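Local coordinates for glutamine amidotransferase domain-containing protein (Streptococcus mutans, PDB 3L7N) that probably acts as a class I glutamine amidotransferase, releasing ammonia from glutamine for transfer to an acceptor substrate, at residues G54-S59 / K63-Y68; G140-D145 / A192-L197; L18-A21 / G25-V28; Y174-H179 / Y226-R231; K41-F46 / S83-V88. All coordinates share one frame; numbering follows the deposited sequence.

Contact 1: residues G54-S59 / K63-Y68; sequences GPQSPS and KEFPYY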
# COMPACT_ATOMS: atom_id res chain seq x y z
N GLY A 54 5.93 5.15 -0.69
CA GLY A 54 6.84 6.21 -0.79
C GLY A 54 8.10 6.02 0.01
O GLY A 54 8.09 5.40 1.05
N PRO A 55 9.19 6.60 -0.45
CA PRO A 55 10.40 6.55 0.34
C PRO A 55 10.29 7.30 1.74
O PRO A 55 11.17 7.15 2.56
CB PRO A 55 11.43 7.27 -0.56
CG PRO A 55 10.62 8.32 -1.23
CD PRO A 55 9.25 7.66 -1.49
N GLN A 56 9.30 8.19 1.92
CA GLN A 56 9.16 8.93 3.20
C GLN A 56 8.60 8.02 4.27
O GLN A 56 8.09 6.88 3.98
CB GLN A 56 8.24 10.14 3.05
CG GLN A 56 8.56 11.05 1.90
CD GLN A 56 7.96 10.56 0.54
OE1 GLN A 56 7.49 9.41 0.40
NE2 GLN A 56 8.01 11.41 -0.44
N SER A 57 8.67 8.49 5.50
CA SER A 57 7.93 7.88 6.61
C SER A 57 6.78 8.84 6.94
O SER A 57 6.80 10.03 6.48
CB SER A 57 8.86 7.72 7.85
OG SER A 57 8.94 8.97 8.59
N PRO A 58 5.78 8.39 7.79
CA PRO A 58 4.73 9.35 8.17
C PRO A 58 5.28 10.48 9.00
O PRO A 58 4.56 11.38 9.32
CB PRO A 58 3.77 8.53 8.97
CG PRO A 58 3.96 7.19 8.52
CD PRO A 58 5.40 7.02 8.16
N SER A 59 6.54 10.43 9.35
CA SER A 59 7.07 11.52 10.17
C SER A 59 8.19 12.27 9.52
O SER A 59 8.65 13.24 10.07
CB SER A 59 7.51 11.04 11.56
OG SER A 59 8.54 10.09 11.44
N LYS A 63 12.23 19.30 5.57
CA LYS A 63 13.57 19.61 5.34
C LYS A 63 14.16 18.52 4.53
O LYS A 63 14.96 18.76 3.68
CB LYS A 63 14.31 19.81 6.66
CG LYS A 63 15.54 20.82 6.58
CD LYS A 63 15.23 22.23 7.23
CE LYS A 63 16.52 23.19 7.18
NZ LYS A 63 16.91 23.55 5.77
N GLU A 64 13.72 17.30 4.76
CA GLU A 64 14.12 16.17 3.89
C GLU A 64 13.39 16.14 2.51
O GLU A 64 13.98 15.72 1.51
CB GLU A 64 13.96 14.76 4.56
CG GLU A 64 14.61 14.55 5.98
CD GLU A 64 13.78 13.49 6.86
OE1 GLU A 64 13.17 13.91 7.90
OE2 GLU A 64 13.66 12.30 6.42
N PHE A 65 12.09 16.47 2.49
CA PHE A 65 11.30 16.30 1.28
C PHE A 65 10.43 17.47 1.13
O PHE A 65 9.30 17.45 1.62
CB PHE A 65 10.39 15.09 1.42
CG PHE A 65 11.12 13.78 1.48
CD1 PHE A 65 11.59 13.16 0.30
CD2 PHE A 65 11.30 13.13 2.70
CE1 PHE A 65 12.27 11.90 0.35
CE2 PHE A 65 11.99 11.88 2.77
CZ PHE A 65 12.46 11.27 1.61
N PRO A 66 10.92 18.54 0.45
CA PRO A 66 10.32 19.83 0.66
C PRO A 66 8.83 19.92 0.20
O PRO A 66 8.12 20.95 0.52
CB PRO A 66 11.19 20.74 -0.15
CG PRO A 66 12.42 20.11 -0.22
CD PRO A 66 12.23 18.66 -0.14
N TYR A 67 8.37 18.88 -0.54
CA TYR A 67 6.98 18.85 -1.18
C TYR A 67 6.02 18.01 -0.38
O TYR A 67 4.82 17.96 -0.67
CB TYR A 67 7.07 18.27 -2.58
CG TYR A 67 7.73 16.87 -2.59
CD1 TYR A 67 7.00 15.73 -2.23
CD2 TYR A 67 9.11 16.71 -2.88
CE1 TYR A 67 7.59 14.48 -2.19
CE2 TYR A 67 9.69 15.46 -2.87
CZ TYR A 67 8.91 14.35 -2.50
OH TYR A 67 9.46 13.10 -2.45
N TYR A 68 6.54 17.32 0.59
CA TYR A 68 5.81 16.30 1.32
C TYR A 68 5.26 16.88 2.57
O TYR A 68 5.99 17.42 3.34
CB TYR A 68 6.78 15.22 1.69
CG TYR A 68 6.22 14.15 2.52
CD1 TYR A 68 6.73 13.90 3.77
CD2 TYR A 68 5.22 13.31 2.04
CE1 TYR A 68 6.26 12.89 4.51
CE2 TYR A 68 4.76 12.30 2.77
CZ TYR A 68 5.27 12.07 4.00
OH TYR A 68 4.78 11.03 4.75

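Contact 2: residues G140-D145 / A192-L197; sequences GHWHGD and AQEDDL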
# COMPACT_ATOMS: atom_id res chain seq x y z
N GLY A 140 4.03 -9.18 -3.19
CA GLY A 140 5.26 -8.36 -3.15
C GLY A 140 5.47 -7.63 -1.81
O GLY A 140 4.52 -7.39 -1.08
N HIS A 141 6.71 -7.28 -1.51
CA HIS A 141 7.02 -6.59 -0.27
C HIS A 141 8.12 -5.66 -0.55
O HIS A 141 9.04 -6.01 -1.29
CB HIS A 141 7.48 -7.58 0.83
CG HIS A 141 6.44 -8.55 1.23
ND1 HIS A 141 6.22 -9.72 0.53
CD2 HIS A 141 5.48 -8.48 2.17
CE1 HIS A 141 5.16 -10.33 1.02
NE2 HIS A 141 4.69 -9.60 2.02
N TRP A 142 8.07 -4.47 0.07
CA TRP A 142 9.20 -3.54 0.03
C TRP A 142 9.24 -2.53 1.21
O TRP A 142 9.20 -1.34 0.98
CB TRP A 142 9.24 -2.79 -1.30
CG TRP A 142 10.61 -2.44 -1.72
CD1 TRP A 142 11.44 -1.52 -1.13
CD2 TRP A 142 11.34 -3.00 -2.83
NE1 TRP A 142 12.67 -1.50 -1.80
CE2 TRP A 142 12.63 -2.39 -2.85
CE3 TRP A 142 11.03 -3.94 -3.83
CZ2 TRP A 142 13.58 -2.67 -3.83
CZ3 TRP A 142 11.98 -4.25 -4.77
CH2 TRP A 142 13.25 -3.61 -4.77
N HIS A 143 9.46 -3.01 2.44
CA HIS A 143 9.39 -2.11 3.61
C HIS A 143 10.38 -2.36 4.68
O HIS A 143 10.99 -3.40 4.74
CB HIS A 143 8.05 -2.15 4.23
CG HIS A 143 7.74 -3.46 4.87
ND1 HIS A 143 7.66 -4.63 4.16
CD2 HIS A 143 7.49 -3.78 6.16
CE1 HIS A 143 7.34 -5.62 4.97
NE2 HIS A 143 7.23 -5.13 6.19
N GLY A 144 10.50 -1.39 5.57
CA GLY A 144 11.25 -1.53 6.77
C GLY A 144 10.37 -1.23 7.96
O GLY A 144 10.67 -1.66 9.07
N ASP A 145 9.25 -0.53 7.70
CA ASP A 145 8.29 -0.16 8.75
C ASP A 145 6.92 -0.83 8.51
O ASP A 145 6.77 -1.62 7.58
CB ASP A 145 8.13 1.33 8.80
CG ASP A 145 9.31 2.01 9.36
OD1 ASP A 145 10.20 1.34 9.90
OD2 ASP A 145 9.39 3.23 9.25
N ALA A 192 16.23 -0.13 -9.31
CA ALA A 192 17.10 0.95 -9.77
C ALA A 192 17.31 1.94 -8.70
O ALA A 192 18.34 2.56 -8.63
CB ALA A 192 16.53 1.61 -10.98
N GLN A 193 16.31 2.10 -7.83
CA GLN A 193 16.43 3.04 -6.67
C GLN A 193 17.21 2.46 -5.45
O GLN A 193 17.77 3.21 -4.65
CB GLN A 193 15.05 3.60 -6.24
CG GLN A 193 15.16 4.98 -5.55
CD GLN A 193 15.74 6.13 -6.54
OE1 GLN A 193 15.81 5.96 -7.79
NE2 GLN A 193 16.12 7.27 -5.95
N GLU A 194 17.23 1.13 -5.33
CA GLU A 194 17.77 0.48 -4.12
C GLU A 194 19.26 0.47 -4.07
O GLU A 194 19.91 -0.16 -4.89
CB GLU A 194 17.24 -0.95 -3.98
CG GLU A 194 17.39 -1.53 -2.54
CD GLU A 194 16.80 -0.59 -1.44
OE1 GLU A 194 15.54 -0.56 -1.27
OE2 GLU A 194 17.61 0.12 -0.78
N ASP A 195 19.80 1.13 -3.07
CA ASP A 195 21.25 1.01 -2.75
C ASP A 195 21.67 -0.35 -2.11
O ASP A 195 21.30 -0.68 -0.96
CB ASP A 195 21.71 2.18 -1.89
CG ASP A 195 21.86 3.45 -2.71
OD1 ASP A 195 22.28 3.35 -3.92
OD2 ASP A 195 21.52 4.55 -2.19
N ASP A 196 22.43 -1.12 -2.86
CA ASP A 196 22.93 -2.40 -2.37
C ASP A 196 21.85 -3.33 -2.06
O ASP A 196 21.60 -3.62 -0.92
CB ASP A 196 23.80 -2.20 -1.13
CG ASP A 196 25.27 -2.20 -1.46
OD1 ASP A 196 25.81 -3.27 -1.94
OD2 ASP A 196 25.90 -1.10 -1.29
N LEU A 197 21.18 -3.82 -3.09
CA LEU A 197 20.27 -4.92 -2.93
C LEU A 197 21.09 -6.23 -2.90
O LEU A 197 20.65 -7.26 -2.34
CB LEU A 197 19.27 -4.92 -4.06
CG LEU A 197 18.30 -6.06 -4.04
CD1 LEU A 197 17.21 -5.79 -3.05
CD2 LEU A 197 17.75 -6.28 -5.38

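Contact 3: residues L18-A21 / G25-V28; sequences LAWA and GHDV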
# COMPACT_ATOMS: atom_id res chain seq x y z
N LEU A 18 -4.02 1.13 -10.80
CA LEU A 18 -4.37 1.98 -11.91
C LEU A 18 -4.97 1.16 -13.00
O LEU A 18 -6.03 1.52 -13.53
CB LEU A 18 -3.17 2.75 -12.42
CG LEU A 18 -3.46 3.81 -13.50
CD1 LEU A 18 -4.72 4.61 -13.17
CD2 LEU A 18 -2.23 4.77 -13.75
N ALA A 19 -4.31 0.03 -13.35
CA ALA A 19 -4.82 -0.86 -14.42
C ALA A 19 -6.24 -1.34 -14.15
O ALA A 19 -7.13 -1.26 -15.03
CB ALA A 19 -3.97 -1.97 -14.56
N TRP A 20 -6.48 -1.80 -12.94
CA TRP A 20 -7.81 -2.13 -12.50
C TRP A 20 -8.73 -1.00 -12.73
O TRP A 20 -9.79 -1.16 -13.32
CB TRP A 20 -7.81 -2.51 -10.99
CG TRP A 20 -9.20 -2.78 -10.48
CD1 TRP A 20 -9.95 -3.92 -10.69
CD2 TRP A 20 -10.05 -1.86 -9.80
NE1 TRP A 20 -11.22 -3.76 -10.14
CE2 TRP A 20 -11.31 -2.50 -9.60
CE3 TRP A 20 -9.86 -0.56 -9.28
CZ2 TRP A 20 -12.38 -1.88 -8.89
CZ3 TRP A 20 -10.97 0.08 -8.59
CH2 TRP A 20 -12.18 -0.59 -8.41
N ALA A 21 -8.36 0.18 -12.21
CA ALA A 21 -9.24 1.34 -12.37
C ALA A 21 -9.52 1.62 -13.86
O ALA A 21 -10.63 1.96 -14.23
CB ALA A 21 -8.65 2.59 -11.65
N GLY A 25 -13.29 0.79 -16.01
CA GLY A 25 -13.90 1.99 -16.54
C GLY A 25 -14.11 3.09 -15.55
O GLY A 25 -15.03 3.86 -15.68
N HIS A 26 -13.23 3.22 -14.59
CA HIS A 26 -13.37 4.29 -13.61
C HIS A 26 -12.67 5.58 -14.02
O HIS A 26 -11.88 5.60 -14.96
CB HIS A 26 -12.90 3.83 -12.27
CG HIS A 26 -13.76 2.77 -11.67
ND1 HIS A 26 -13.26 1.52 -11.31
CD2 HIS A 26 -15.09 2.74 -11.39
CE1 HIS A 26 -14.25 0.79 -10.85
NE2 HIS A 26 -15.37 1.51 -10.88
N ASP A 27 -12.93 6.64 -13.29
CA ASP A 27 -12.51 7.97 -13.68
C ASP A 27 -11.40 8.39 -12.82
O ASP A 27 -11.64 8.85 -11.73
CB ASP A 27 -13.67 8.94 -13.52
CG ASP A 27 -13.32 10.34 -13.92
OD1 ASP A 27 -12.46 10.52 -14.85
OD2 ASP A 27 -13.84 11.27 -13.29
N VAL A 28 -10.16 8.24 -13.30
CA VAL A 28 -8.94 8.37 -12.47
C VAL A 28 -8.41 9.84 -12.38
O VAL A 28 -8.28 10.51 -13.37
CB VAL A 28 -7.87 7.53 -13.03
CG1 VAL A 28 -6.62 7.84 -12.44
CG2 VAL A 28 -8.18 6.10 -12.84

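Contact 4: residues Y174-H179 / Y226-R231; sequences YAFQCH and YSFLDR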
# COMPACT_ATOMS: atom_id res chain seq x y z
N TYR A 174 -9.26 0.21 3.90
CA TYR A 174 -8.32 -0.95 4.03
C TYR A 174 -6.91 -0.46 3.83
O TYR A 174 -6.71 0.56 3.22
CB TYR A 174 -8.63 -1.97 2.99
CG TYR A 174 -9.76 -2.84 3.36
CD1 TYR A 174 -9.54 -4.19 3.76
CD2 TYR A 174 -11.08 -2.34 3.38
CE1 TYR A 174 -10.65 -5.03 4.15
CE2 TYR A 174 -12.18 -3.17 3.79
CZ TYR A 174 -11.95 -4.50 4.16
OH TYR A 174 -12.99 -5.25 4.52
N ALA A 175 -5.93 -1.19 4.33
CA ALA A 175 -4.53 -0.81 4.19
C ALA A 175 -3.73 -2.04 3.86
O ALA A 175 -3.99 -3.07 4.40
CB ALA A 175 -4.05 -0.22 5.42
N PHE A 176 -2.82 -1.95 2.89
CA PHE A 176 -1.93 -3.05 2.53
C PHE A 176 -0.55 -2.60 2.78
O PHE A 176 -0.09 -1.61 2.18
CB PHE A 176 -2.09 -3.42 1.04
CG PHE A 176 -3.42 -4.06 0.71
CD1 PHE A 176 -3.50 -5.40 0.43
CD2 PHE A 176 -4.58 -3.33 0.68
CE1 PHE A 176 -4.78 -6.02 0.08
CE2 PHE A 176 -5.84 -3.93 0.35
CZ PHE A 176 -5.92 -5.27 0.07
N GLN A 177 0.14 -3.24 3.69
CA GLN A 177 1.53 -2.94 3.86
C GLN A 177 2.35 -3.55 2.70
O GLN A 177 3.39 -3.00 2.28
CB GLN A 177 2.02 -3.46 5.20
CG GLN A 177 3.52 -3.25 5.47
CD GLN A 177 3.97 -1.82 5.29
OE1 GLN A 177 4.79 -1.51 4.39
NE2 GLN A 177 3.49 -0.92 6.18
N CYS A 178 1.83 -4.63 2.16
CA CYS A 178 2.48 -5.35 1.13
C CYS A 178 1.98 -4.81 -0.31
O CYS A 178 0.91 -4.07 -0.41
CB CYS A 178 2.14 -6.86 1.31
SG CYS A 178 0.36 -7.21 1.43
N HIS A 179 2.68 -5.22 -1.37
CA HIS A 179 2.38 -4.76 -2.69
C HIS A 179 1.83 -5.93 -3.59
O HIS A 179 2.59 -6.69 -4.12
CB HIS A 179 3.65 -4.21 -3.31
CG HIS A 179 4.22 -3.04 -2.58
ND1 HIS A 179 3.88 -1.74 -2.89
CD2 HIS A 179 5.18 -2.95 -1.63
CE1 HIS A 179 4.59 -0.91 -2.13
NE2 HIS A 179 5.38 -1.62 -1.36
N TYR A 226 -7.30 -7.57 -8.02
CA TYR A 226 -8.51 -7.28 -8.75
C TYR A 226 -9.71 -7.80 -8.05
O TYR A 226 -10.76 -7.14 -8.04
CB TYR A 226 -8.46 -7.83 -10.19
CG TYR A 226 -7.37 -7.24 -11.02
CD1 TYR A 226 -6.91 -5.98 -10.79
CD2 TYR A 226 -6.79 -7.96 -12.07
CE1 TYR A 226 -5.83 -5.41 -11.54
CE2 TYR A 226 -5.71 -7.39 -12.85
CZ TYR A 226 -5.25 -6.11 -12.56
OH TYR A 226 -4.18 -5.54 -13.27
N SER A 227 -9.63 -9.02 -7.52
CA SER A 227 -10.84 -9.64 -6.85
C SER A 227 -11.19 -8.83 -5.61
O SER A 227 -12.38 -8.55 -5.36
CB SER A 227 -10.59 -11.07 -6.47
OG SER A 227 -9.42 -11.14 -5.61
N PHE A 228 -10.15 -8.41 -4.84
CA PHE A 228 -10.36 -7.50 -3.70
C PHE A 228 -11.05 -6.15 -4.10
O PHE A 228 -12.13 -5.80 -3.56
CB PHE A 228 -9.08 -7.27 -2.91
CG PHE A 228 -9.19 -6.17 -1.88
CD1 PHE A 228 -9.77 -6.43 -0.61
CD2 PHE A 228 -8.77 -4.84 -2.19
CE1 PHE A 228 -9.92 -5.39 0.36
CE2 PHE A 228 -8.90 -3.78 -1.24
CZ PHE A 228 -9.49 -4.06 0.05
N LEU A 229 -10.49 -5.45 -5.11
CA LEU A 229 -11.04 -4.12 -5.49
C LEU A 229 -12.43 -4.25 -6.01
O LEU A 229 -13.33 -3.44 -5.65
CB LEU A 229 -10.12 -3.40 -6.51
CG LEU A 229 -8.67 -3.12 -6.03
CD1 LEU A 229 -7.69 -2.89 -7.22
CD2 LEU A 229 -8.69 -1.95 -5.12
N ASP A 230 -12.67 -5.29 -6.83
CA ASP A 230 -14.00 -5.56 -7.31
C ASP A 230 -14.97 -5.75 -6.22
O ASP A 230 -16.12 -5.17 -6.24
CB ASP A 230 -14.00 -6.73 -8.21
CG ASP A 230 -13.59 -6.38 -9.58
OD1 ASP A 230 -14.01 -5.28 -10.09
OD2 ASP A 230 -12.82 -7.13 -10.13
N ARG A 231 -14.56 -6.52 -5.20
CA ARG A 231 -15.48 -6.81 -4.11
C ARG A 231 -15.66 -5.61 -3.19
O ARG A 231 -16.78 -5.33 -2.75
CB ARG A 231 -15.05 -8.02 -3.34
CG ARG A 231 -15.22 -9.36 -4.10
CD ARG A 231 -14.61 -10.45 -3.25
NE ARG A 231 -14.63 -11.75 -3.86
CZ ARG A 231 -15.68 -12.58 -3.84
NH1 ARG A 231 -16.86 -12.17 -3.34
NH2 ARG A 231 -15.56 -13.81 -4.37

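Contact 5: residues K41-F46 / S83-V88; sequences KDIDDF and SEKIIV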
# COMPACT_ATOMS: atom_id res chain seq x y z
N LYS A 41 -8.23 19.81 -1.84
CA LYS A 41 -8.79 20.39 -0.61
C LYS A 41 -10.17 19.80 -0.18
O LYS A 41 -10.47 19.71 1.03
CB LYS A 41 -8.79 21.91 -0.66
CG LYS A 41 -7.38 22.56 -0.15
CD LYS A 41 -6.56 23.19 -1.36
CE LYS A 41 -7.50 24.21 -2.20
NZ LYS A 41 -6.92 24.59 -3.56
N ASP A 42 -10.93 19.27 -1.18
CA ASP A 42 -12.34 18.70 -0.99
C ASP A 42 -12.38 17.22 -1.18
O ASP A 42 -12.03 16.72 -2.32
CB ASP A 42 -13.32 19.30 -2.05
CG ASP A 42 -13.39 20.77 -1.99
OD1 ASP A 42 -13.27 21.29 -0.86
OD2 ASP A 42 -13.47 21.43 -3.06
N ILE A 43 -13.02 16.53 -0.25
CA ILE A 43 -13.33 15.19 -0.48
C ILE A 43 -14.41 15.00 -1.55
O ILE A 43 -14.77 13.87 -1.89
CB ILE A 43 -13.68 14.46 0.77
CG1 ILE A 43 -14.62 15.25 1.59
CG2 ILE A 43 -12.50 14.20 1.53
CD1 ILE A 43 -15.78 14.49 1.93
N ASP A 44 -14.87 16.09 -2.14
CA ASP A 44 -16.11 16.05 -2.99
C ASP A 44 -15.84 15.64 -4.41
O ASP A 44 -16.79 15.31 -5.19
CB ASP A 44 -16.83 17.41 -2.98
CG ASP A 44 -17.26 17.84 -1.52
OD1 ASP A 44 -18.02 17.01 -0.83
OD2 ASP A 44 -16.78 18.98 -1.06
N ASP A 45 -14.57 15.71 -4.79
CA ASP A 45 -14.17 15.37 -6.16
C ASP A 45 -13.87 13.89 -6.40
O ASP A 45 -13.53 13.51 -7.51
CB ASP A 45 -13.01 16.24 -6.64
CG ASP A 45 -13.35 17.76 -6.60
OD1 ASP A 45 -14.43 18.16 -7.16
OD2 ASP A 45 -12.59 18.54 -5.94
N PHE A 46 -14.03 13.06 -5.38
CA PHE A 46 -13.77 11.67 -5.54
C PHE A 46 -14.67 10.74 -4.67
O PHE A 46 -15.37 11.20 -3.77
CB PHE A 46 -12.25 11.36 -5.36
CG PHE A 46 -11.73 11.68 -3.98
CD1 PHE A 46 -12.00 10.80 -2.90
CD2 PHE A 46 -10.97 12.81 -3.76
CE1 PHE A 46 -11.55 11.06 -1.65
CE2 PHE A 46 -10.49 13.11 -2.47
CZ PHE A 46 -10.80 12.23 -1.40
N SER A 83 -16.31 11.06 5.74
CA SER A 83 -17.47 11.03 4.78
C SER A 83 -17.79 9.65 4.23
O SER A 83 -18.54 9.52 3.29
CB SER A 83 -17.28 11.99 3.63
OG SER A 83 -17.22 13.31 4.08
N GLU A 84 -17.23 8.64 4.83
CA GLU A 84 -17.46 7.30 4.36
C GLU A 84 -16.97 7.06 2.91
O GLU A 84 -17.46 6.15 2.24
CB GLU A 84 -18.91 6.95 4.47
CG GLU A 84 -19.34 6.41 5.84
CD GLU A 84 -20.87 6.48 6.02
OE1 GLU A 84 -21.55 5.43 5.82
OE2 GLU A 84 -21.40 7.61 6.25
N LYS A 85 -15.98 7.82 2.48
CA LYS A 85 -15.25 7.49 1.20
C LYS A 85 -14.57 6.12 1.30
O LYS A 85 -14.00 5.83 2.28
CB LYS A 85 -14.17 8.56 0.92
CG LYS A 85 -14.70 9.91 0.81
CD LYS A 85 -15.57 10.03 -0.37
CE LYS A 85 -16.11 11.45 -0.49
NZ LYS A 85 -17.32 11.44 -1.31
N ILE A 86 -14.55 5.36 0.22
CA ILE A 86 -13.66 4.16 0.12
C ILE A 86 -12.24 4.62 0.15
O ILE A 86 -11.90 5.51 -0.58
CB ILE A 86 -13.89 3.45 -1.18
CG1 ILE A 86 -15.40 3.27 -1.40
CG2 ILE A 86 -13.05 2.18 -1.27
CD1 ILE A 86 -15.76 2.26 -2.41
N ILE A 87 -11.39 4.05 1.04
CA ILE A 87 -9.95 4.44 1.08
C ILE A 87 -9.13 3.20 1.01
O ILE A 87 -9.53 2.24 1.54
CB ILE A 87 -9.61 5.15 2.34
CG1 ILE A 87 -10.62 6.28 2.57
CG2 ILE A 87 -8.17 5.69 2.28
CD1 ILE A 87 -10.39 7.04 3.84
N VAL A 88 -8.01 3.22 0.27
CA VAL A 88 -7.00 2.12 0.36
C VAL A 88 -5.59 2.76 0.46
O VAL A 88 -5.32 3.72 -0.26
CB VAL A 88 -7.04 1.24 -0.87
CG1 VAL A 88 -5.76 0.24 -0.91
CG2 VAL A 88 -8.37 0.52 -0.98
O HOH W 1 -18.51 14.40 -1.50

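Contact 1: residues G54-S59 / K63-Y68
Two bends put Gln56 between the rings of Phe65 and Tyr68: CG stands beside the backbone N and opposite the carbonyl carbon (chi1 -51°), and the chain then folds over at chi2 (83°). Both segments belong to the irregular loop joining strand 48-51 to helix 70-82 in this class I glutamine amidotransferase fold. A type I beta turn runs from Phe65 to Tyr68, closed by Tyr68 N to Phe65 O at 2.9 Å, and brings the two rings round the glutamine. Gln56 CG sits almost over the centre of each, 3.6 Å from the Phe65 centroid and 3.7 Å from the Tyr68 centroid, so one methylene makes two CH-pi contacts. The Gln56 and Tyr68 side chains slide past each other in opposite directions, with the amide nearly parallel to the ring and stacked on it. The same amide stands almost upright against the Tyr67 ring, at whose edge Gln56 NE2 lies 3.0 Å from Tyr67 OH. A weak hydrogen bond joins NE2 to His8 O. Pro55 adds CG against Phe65 CE1 at 4.2 Å. Leu92 of helix 92-100 touches Gln56, Pro58 and Tyr68. Just after Gln56, Ser57 OG accepts from Ser59 N at 2.9 Å, an ST turn. Tyr68 reaches past the glutamine to the same corner: its OH donates to Ser57 O over 2.8 Å, from well above the carbonyl plane.

Contact 2: residues G140-D145 / A192-L197
The indole of Trp142 meets the carboxylate of Glu194 edge-on: OE1 lies close to the ring plane at the NE1 corner, and the two flat groups are nearly coplanar, 17° apart. This links strand 136-143, at a classic beta bulge where Trp142 and His143 both face Glu112 of strand 106-113, to the loop just after helix 184-193, whose geometry Glu194 is the first residue to leave. Apart from this polar pair, the closest approach is loose, along the rim of the indole, where Glu194 CB comes within 4.0 Å of Trp142 CZ2. The side chain of Glu194 gets there by a bend. Its CG points away from its own backbone N (chi1 -162°), and a turn at chi2 carries the carboxylate along the indole's edge, from CZ2 to NE1, the two side chains running in opposite senses. The contact therefore rests on one directional bond rather than on broad packing. The negative charge on the acceptor probably strengthens that bond. Other parts of the chain flank the indole: Ile113 of strand 106-113, Met213 of helix 210-214, and His179, which probably belongs to the active site of this family. Leu197, at the far end of the loop, also touches Met213. The bond itself is fairly straight: Trp142 NE1 donates over 3.1 Å, and its N-H heads nearly along the C-O axis of Glu194 OE1.

Contact 3: residues L18-A21 / G25-V28
One hydrogen bond crosses the contact, and it is a backbone one: His26 N donates to Ala21 O over 2.9 Å at an N-H...O angle of 159°. It belongs to a Schellman motif that closes helix 15-23. Gly25 takes the positive phi (74°) that the motif requires, a value glycine accepts readily, and the chain then leaves the helix for strand 27-32.

The aromatic contact is between Trp20 and His26. Trp20 CG lies opposite its own backbone N (chi1 177°), which carries the six-membered part of the indole out to the imidazole. His26 ND1 lies over one face of the indole, and Trp20 CH2 is 3.5 Å from His26 CE1. The ring planes meet obliquely, neither stacked nor edge-to-face.

The aliphatic contact uses Val28, whose CG2 branch rests against two helix side chains. Val28 CG2 touches Ala21 CB at 3.7 Å and Leu18 CD1 at 3.8 Å. The other branch, CG1, also rests on Leu18 CD1, and the leucine and valine side chains meet roughly at a right angle.

All this is the second half of a beta-alpha-beta unit made of strand 2-7, helix 15-23 and strand 27-32. Ile3 of strand 2-7 touches Trp20, Ala21 and His26, while helix 219-233 flanks the indole through Leu229 and Thr233 and accepts a hydrogen bond from Trp20 NE1 at Asp230 OD1.

Contact 4: residues Y174-H179 / Y226-R231
Phe228 takes part in two edge-to-face pairs at once, playing a different role in each. Toward Tyr174 it offers its edge, with CZ and CE1 standing over the tyrosine ring; toward Phe176 it offers its face, and receives that ring's edge. The first pair has centroids 5.1 Å apart and planes at 67°, the nearest atoms being Phe228 CZ and Tyr174 CG at 3.5 Å. The second is steeper, with planes at 75° and centroids at 4.9 Å. Here Phe176 CZ sits almost over the centre of the Phe228 ring, and Phe176 CE2 approaches Phe228 CE2 to 3.5 Å. Three buried rings thus form one aromatic cluster.

Phe228 reaches from helix 219-233 toward the strand by a first torsion that turns CG away from its backbone N (chi1 170°). Tyr174 and Phe176, two residues apart on strand 173-176, both face the helix, and Ala175 between them points away. The hydroxyl of Tyr174 lies beyond the cluster, where it bonds to Asp127 OD2 and Lys168 NZ. Phe176 also packs on Tyr17 of helix 15-23.

This is helix-on-sheet packing in the core of the alpha/beta fold of class I glutamine amidotransferases. The strand carrying the cluster leads, through a short loop, to His179, which bonds to Glu181; with Cys91 after the neighbouring strand 86-90, these are consistent with the Cys-His-Glu catalytic triad of the family.

Contact 5: residues K41-F46 / S83-V88
Lys85 lies obliquely past the Phe46 ring and ends on that residue's backbone. Its root is where helix 70-82 gives way to strand 86-90: the helix closes in a Schellman motif with Glu84 in the positive-phi position, and Lys85 follows as the chain heads into the sheet. From there the side chain bends early, at chi2 (-65°), and then runs extended, so that its aliphatic part passes the aromatic ring while the ammonium goes on to the loop 41-46. Lys85 CG is 4.2 Å from Phe46 CE1, an oblique approach. The Phe46 ring is set by a first torsion that places CG between the backbone N and the carbonyl carbon (chi1 63°), turning one face to the carbonyl O of Ile43, which sits 4.1 Å above its plane and over its centre. Ile43 CD1 is 3.9 Å from Lys85 CE, though the placement of this methyl is doubtful. The Ile43 side chain also packs on Lys79 and Ala80 of helix 70-82. Lys85 NZ also reaches Asp44 through a water, which accepts from NZ at 3.2 Å and donates to Asp44 OD1 at 2.7 Å. The backbone O of Asp44 separately accepts from Arg2 NH1 at the start of strand 2-7. The direct link across the contact is Lys85 NZ to Phe46 O, 3.1 Å long and almost in line with the carbonyl bond.

Along the chain contact 3 closes first. Contact 5 follows and spans strand 48-51 and helix 70-82, with contact 1 nested inside its loop; contacts 2 and 4 come last, their segments alternating. Contacts 2, 3, 4 and 5 all reach the one mixed sheet. Contact 4 lies deepest, its centre about 8 Å from that of the chain, and bonds to three others: Trp20 to Asp230, Ile87 to Tyr174, Gly140 to His179. Contacts 2 and 5 lie farthest apart, centres about 30 Å. Contacts 3, 4 and 5 thus pack helices and a loop on the parallel part of the sheet, whereas contacts 1 and 2, about 5 Å apart at their nearest atoms, lie near the probable active site.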